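Local coordinates for ubiquitin-conjugating enzyme-like protein (PDB 6ZM3), which probably acts as a ubiquitin-conjugating enzyme variant, a non-catalytic partner that supports ubiquitin chain assembly by an active E2 enzyme, at residues F57-I66 against H78-L87. Numbering follows the deposited sequence.
Sequences FEYRILSLEI and HIRFLSKVNL
The ring of Phe-81 is held between methyl groups: Leu-64 CD2 lies over its centre, 3.5 Å from the centroid and 3° off the normal, a CH-pi contact, while Val-85 CG2 sits 3.8 Å above the opposite face of the Phe-81 ring, displaced toward the rim. The same Leu-64 methyl also touches CG2 of Ile-79. At the far end, the Phe-57 ring presents its edge to Val-85 and Asn-86, with CZ of Phe-57 3.2 Å from the carbonyl O of Asn-86; that CZ also meets CD1 of Leu-87 at 3.6 Å. The guanidinium of Arg-80 is likewise engaged at its edge: NH2 of Arg-80 lies 2.9 Å from OE2 of Glu-65. The oxygen sits in the guanidinium plane, but the nitrogen approaches from above the carboxylate, 65° out of its plane. A bend at chi3 (35°) folds Arg-80 back to make this salt bridge, and Arg-35 takes the other oxygen, OE1, so each carboxylate oxygen has a basic partner.

Strands 61-67 and 78-81 form the last antiparallel hairpin of the four-stranded UBC-fold sheet. Glu-65 and Arg-80 are its hydrogen-bonded pair, with nearly straight backbone bonds both ways, flanked by the non-hydrogen-bonded pairs Leu-64/Phe-81 and Ile-66/Ile-79. Both flanking pairs put their side chains on the face covered by helix 113-125, where Met-113 touches Ile-66 and Cys-116 touches Ile-79.

Beyond Phe-81 the regular ladder ends. Ser-63 O accepts two backbone donors, Leu-82 N at 2.7 Å and Ser-83 N at 3.2 Å, both tilted from the carbonyl plane. Ser-83 OG then takes the place of a backbone acceptor, receiving an almost linear bond from Ser-63 N (3.0 Å). Ser-63, Leu-82 and Ser-83 also pack against a chain of another protein, consistent with the E2 pairing known for UEV proteins.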
loop_
_atom_site.group_PDB
_atom_site.type_symbol
_atom_site.label_atom_id
_atom_site.label_comp_id
_atom_site.label_asym_id
_atom_site.label_seq_id
_atom_site.Cartn_x
_atom_site.Cartn_y
_atom_site.Cartn_z
ATOM N N PHE B 57 -15.946 -0.539 7.479
ATOM C CA PHE B 57 -14.951 -0.279 6.449
ATOM C C PHE B 57 -14.209 1.047 6.668
ATOM O O PHE B 57 -13.270 1.312 5.924
ATOM C CB PHE B 57 -15.611 -0.238 5.067
ATOM C CG PHE B 57 -16.367 -1.472 4.631
ATOM C CD1 PHE B 57 -17.708 -1.633 4.966
ATOM C CD2 PHE B 57 -15.763 -2.447 3.844
ATOM C CE1 PHE B 57 -18.410 -2.767 4.581
ATOM C CE2 PHE B 57 -16.479 -3.557 3.412
ATOM C CZ PHE B 57 -17.804 -3.719 3.784
ATOM N N GLU B 58 -14.603 1.870 7.657
ATOM C CA GLU B 58 -14.299 3.298 7.657
ATOM C C GLU B 58 -12.796 3.564 7.567
ATOM O O GLU B 58 -12.014 2.966 8.302
ATOM C CB GLU B 58 -14.899 4.063 8.846
ATOM C CG GLU B 58 -14.354 3.664 10.204
ATOM C CD GLU B 58 -15.023 4.360 11.395
ATOM O OE1 GLU B 58 -14.526 4.211 12.506
ATOM O OE2 GLU B 58 -16.038 5.063 11.202
ATOM N N TYR B 59 -12.446 4.480 6.652
ATOM C CA TYR B 59 -11.122 5.068 6.466
ATOM C C TYR B 59 -10.088 4.045 5.987
ATOM O O TYR B 59 -8.923 4.403 5.808
ATOM C CB TYR B 59 -10.646 5.907 7.661
ATOM C CG TYR B 59 -11.688 6.775 8.327
ATOM C CD1 TYR B 59 -12.402 7.724 7.605
ATOM C CD2 TYR B 59 -11.967 6.645 9.681
ATOM C CE1 TYR B 59 -13.357 8.521 8.222
ATOM C CE2 TYR B 59 -12.935 7.415 10.306
ATOM C CZ TYR B 59 -13.632 8.357 9.570
ATOM O OH TYR B 59 -14.591 9.116 10.176
ATOM N N ARG B 60 -10.505 2.798 5.737
ATOM C CA ARG B 60 -9.573 1.847 5.157
ATOM C C ARG B 60 -9.232 2.310 3.741
ATOM O O ARG B 60 -10.127 2.651 2.951
ATOM C CB ARG B 60 -10.107 0.410 5.096
ATOM C CG ARG B 60 -10.317 -0.240 6.464
ATOM C CD ARG B 60 -10.964 -1.603 6.419
ATOM N NE ARG B 60 -10.978 -2.225 7.746
ATOM C CZ ARG B 60 -10.798 -3.524 7.942
ATOM N NH1 ARG B 60 -10.645 -4.330 6.912
ATOM N NH2 ARG B 60 -10.784 -4.022 9.164
ATOM N N ILE B 61 -7.934 2.227 3.394
ATOM C CA ILE B 61 -7.503 2.522 2.028
ATOM C C ILE B 61 -7.567 1.234 1.223
ATOM O O ILE B 61 -6.702 0.380 1.351
ATOM C CB ILE B 61 -6.094 3.180 2.020
ATOM C CG1 ILE B 61 -6.160 4.522 2.749
ATOM C CG2 ILE B 61 -5.597 3.387 0.593
ATOM C CD1 ILE B 61 -4.824 5.054 3.200
ATOM N N LEU B 62 -8.671 1.031 0.488
ATOM C CA LEU B 62 -8.870 -0.238 -0.188
ATOM C C LEU B 62 -8.426 -0.121 -1.648
ATOM O O LEU B 62 -8.881 0.756 -2.380
ATOM C CB LEU B 62 -10.359 -0.603 -0.048
ATOM C CG LEU B 62 -10.917 -0.619 1.379
ATOM C CD1 LEU B 62 -12.419 -0.857 1.333
ATOM C CD2 LEU B 62 -10.263 -1.702 2.248
ATOM N N SER B 63 -7.634 -1.097 -2.122
ATOM C CA SER B 63 -7.068 -1.090 -3.459
ATOM C C SER B 63 -7.826 -2.088 -4.333
ATOM O O SER B 63 -8.179 -3.178 -3.869
ATOM C CB SER B 63 -5.573 -1.424 -3.476
ATOM O OG SER B 63 -4.789 -0.362 -2.886
ATOM N N LEU B 64 -8.029 -1.692 -5.591
ATOM C CA LEU B 64 -8.702 -2.511 -6.592
ATOM C C LEU B 64 -7.911 -2.518 -7.892
ATOM O O LEU B 64 -7.147 -1.589 -8.185
ATOM C CB LEU B 64 -10.094 -1.909 -6.830
ATOM C CG LEU B 64 -11.001 -1.839 -5.607
ATOM C CD1 LEU B 64 -10.951 -0.448 -4.951
ATOM C CD2 LEU B 64 -12.442 -2.190 -6.031
ATOM N N GLU B 65 -8.126 -3.547 -8.711
ATOM C CA GLU B 65 -7.617 -3.548 -10.061
ATOM C C GLU B 65 -8.824 -3.560 -10.993
ATOM O O GLU B 65 -9.820 -4.235 -10.674
ATOM C CB GLU B 65 -6.826 -4.824 -10.311
ATOM C CG GLU B 65 -6.198 -4.873 -11.688
ATOM C CD GLU B 65 -5.031 -5.847 -11.729
ATOM O OE1 GLU B 65 -3.850 -5.399 -11.540
ATOM O OE2 GLU B 65 -5.306 -7.044 -11.923
ATOM N N ILE B 66 -8.710 -2.787 -12.088
ATOM C CA ILE B 66 -9.741 -2.685 -13.110
ATOM C C ILE B 66 -9.163 -3.093 -14.457
ATOM O O ILE B 66 -8.131 -2.583 -14.909
ATOM C CB ILE B 66 -10.422 -1.300 -13.134
ATOM C CG1 ILE B 66 -10.841 -0.915 -11.712
ATOM C CG2 ILE B 66 -11.623 -1.350 -14.097
ATOM C CD1 ILE B 66 -11.240 0.541 -11.469
ATOM N N HIS B 78 -14.014 -5.328 -15.554
ATOM C CA HIS B 78 -13.750 -6.364 -14.560
ATOM C C HIS B 78 -13.039 -5.713 -13.387
ATOM O O HIS B 78 -11.953 -5.175 -13.589
ATOM C CB HIS B 78 -12.907 -7.475 -15.195
ATOM C CG HIS B 78 -13.513 -7.997 -16.455
ATOM N ND1 HIS B 78 -14.714 -8.680 -16.470
ATOM C CD2 HIS B 78 -13.106 -7.930 -17.743
ATOM C CE1 HIS B 78 -15.008 -9.026 -17.702
ATOM N NE2 HIS B 78 -14.038 -8.576 -18.504
ATOM N N ILE B 79 -13.687 -5.719 -12.217
ATOM C CA ILE B 79 -13.189 -5.091 -11.006
ATOM C C ILE B 79 -12.908 -6.205 -9.992
ATOM O O ILE B 79 -13.777 -7.033 -9.711
ATOM C CB ILE B 79 -14.183 -4.031 -10.476
ATOM C CG1 ILE B 79 -14.607 -3.028 -11.565
ATOM C CG2 ILE B 79 -13.676 -3.320 -9.219
ATOM C CD1 ILE B 79 -15.269 -1.763 -11.006
ATOM N N ARG B 80 -11.684 -6.207 -9.446
ATOM C CA ARG B 80 -11.283 -7.128 -8.387
ATOM C C ARG B 80 -10.765 -6.286 -7.221
ATOM O O ARG B 80 -9.918 -5.405 -7.420
ATOM C CB ARG B 80 -10.082 -7.941 -8.878
ATOM C CG ARG B 80 -9.936 -9.337 -8.291
ATOM C CD ARG B 80 -8.908 -10.183 -9.031
ATOM N NE ARG B 80 -7.758 -9.411 -9.517
ATOM C CZ ARG B 80 -6.542 -9.381 -8.947
ATOM N NH1 ARG B 80 -6.289 -10.095 -7.861
ATOM N NH2 ARG B 80 -5.567 -8.654 -9.477
ATOM N N PHE B 81 -11.212 -6.598 -6.006
ATOM C CA PHE B 81 -10.579 -5.999 -4.842
ATOM C C PHE B 81 -9.234 -6.684 -4.614
ATOM O O PHE B 81 -9.142 -7.917 -4.680
ATOM C CB PHE B 81 -11.455 -6.112 -3.595
ATOM C CG PHE B 81 -12.515 -5.049 -3.442
ATOM C CD1 PHE B 81 -13.754 -5.194 -4.064
ATOM C CD2 PHE B 81 -12.295 -3.931 -2.653
ATOM C CE1 PHE B 81 -14.732 -4.224 -3.909
ATOM C CE2 PHE B 81 -13.279 -2.978 -2.482
ATOM C CZ PHE B 81 -14.502 -3.140 -3.102
ATOM N N LEU B 82 -8.207 -5.876 -4.338
ATOM C CA LEU B 82 -6.913 -6.401 -3.915
ATOM C C LEU B 82 -6.866 -6.460 -2.394
ATOM O O LEU B 82 -6.287 -7.400 -1.840
ATOM C CB LEU B 82 -5.784 -5.516 -4.439
ATOM C CG LEU B 82 -5.624 -5.464 -5.958
ATOM C CD1 LEU B 82 -4.345 -4.713 -6.317
ATOM C CD2 LEU B 82 -5.599 -6.849 -6.577
ATOM N N SER B 83 -7.408 -5.415 -1.736
ATOM C CA SER B 83 -7.675 -5.416 -0.315
ATOM C C SER B 83 -8.868 -6.321 -0.034
ATOM O O SER B 83 -9.908 -6.142 -0.655
ATOM C CB SER B 83 -7.990 -4.014 0.163
ATOM O OG SER B 83 -6.910 -3.111 -0.080
ATOM N N LYS B 84 -8.736 -7.205 0.961
ATOM C CA LYS B 84 -9.799 -8.109 1.392
ATOM C C LYS B 84 -10.970 -7.341 2.012
ATOM O O LYS B 84 -10.785 -6.468 2.862
ATOM C CB LYS B 84 -9.262 -9.137 2.395
ATOM C CG LYS B 84 -10.070 -10.429 2.422
ATOM C CD LYS B 84 -9.440 -11.523 3.249
ATOM C CE LYS B 84 -9.972 -12.890 2.892
ATOM N NZ LYS B 84 -9.231 -13.931 3.638
ATOM N N VAL B 85 -12.172 -7.668 1.531
ATOM C CA VAL B 85 -13.414 -7.089 2.027
ATOM C C VAL B 85 -14.412 -8.216 2.263
ATOM O O VAL B 85 -14.322 -9.273 1.622
ATOM C CB VAL B 85 -14.001 -6.048 1.047
ATOM C CG1 VAL B 85 -13.172 -4.769 1.031
ATOM C CG2 VAL B 85 -14.157 -6.606 -0.368
ATOM N N ASN B 86 -15.343 -7.937 3.185
ATOM C CA ASN B 86 -16.583 -8.692 3.352
ATOM C C ASN B 86 -17.743 -7.805 2.894
ATOM O O ASN B 86 -18.200 -6.906 3.619
ATOM C CB ASN B 86 -16.767 -9.146 4.803
ATOM C CG ASN B 86 -18.068 -9.892 5.055
ATOM O OD1 ASN B 86 -18.655 -10.466 4.127
ATOM N ND2 ASN B 86 -18.515 -9.883 6.311
ATOM N N LEU B 87 -18.157 -8.055 1.654
ATOM C CA LEU B 87 -19.204 -7.309 0.975
ATOM C C LEU B 87 -19.934 -8.285 0.061
ATOM O O LEU B 87 -19.321 -9.088 -0.626
ATOM C CB LEU B 87 -18.543 -6.168 0.180
ATOM C CG LEU B 87 -19.476 -5.058 -0.300
ATOM C CD1 LEU B 87 -19.963 -4.223 0.886
ATOM C CD2 LEU B 87 -18.781 -4.176 -1.351
HETATM O O HOH W 1 -12.099 -4.804 4.501
#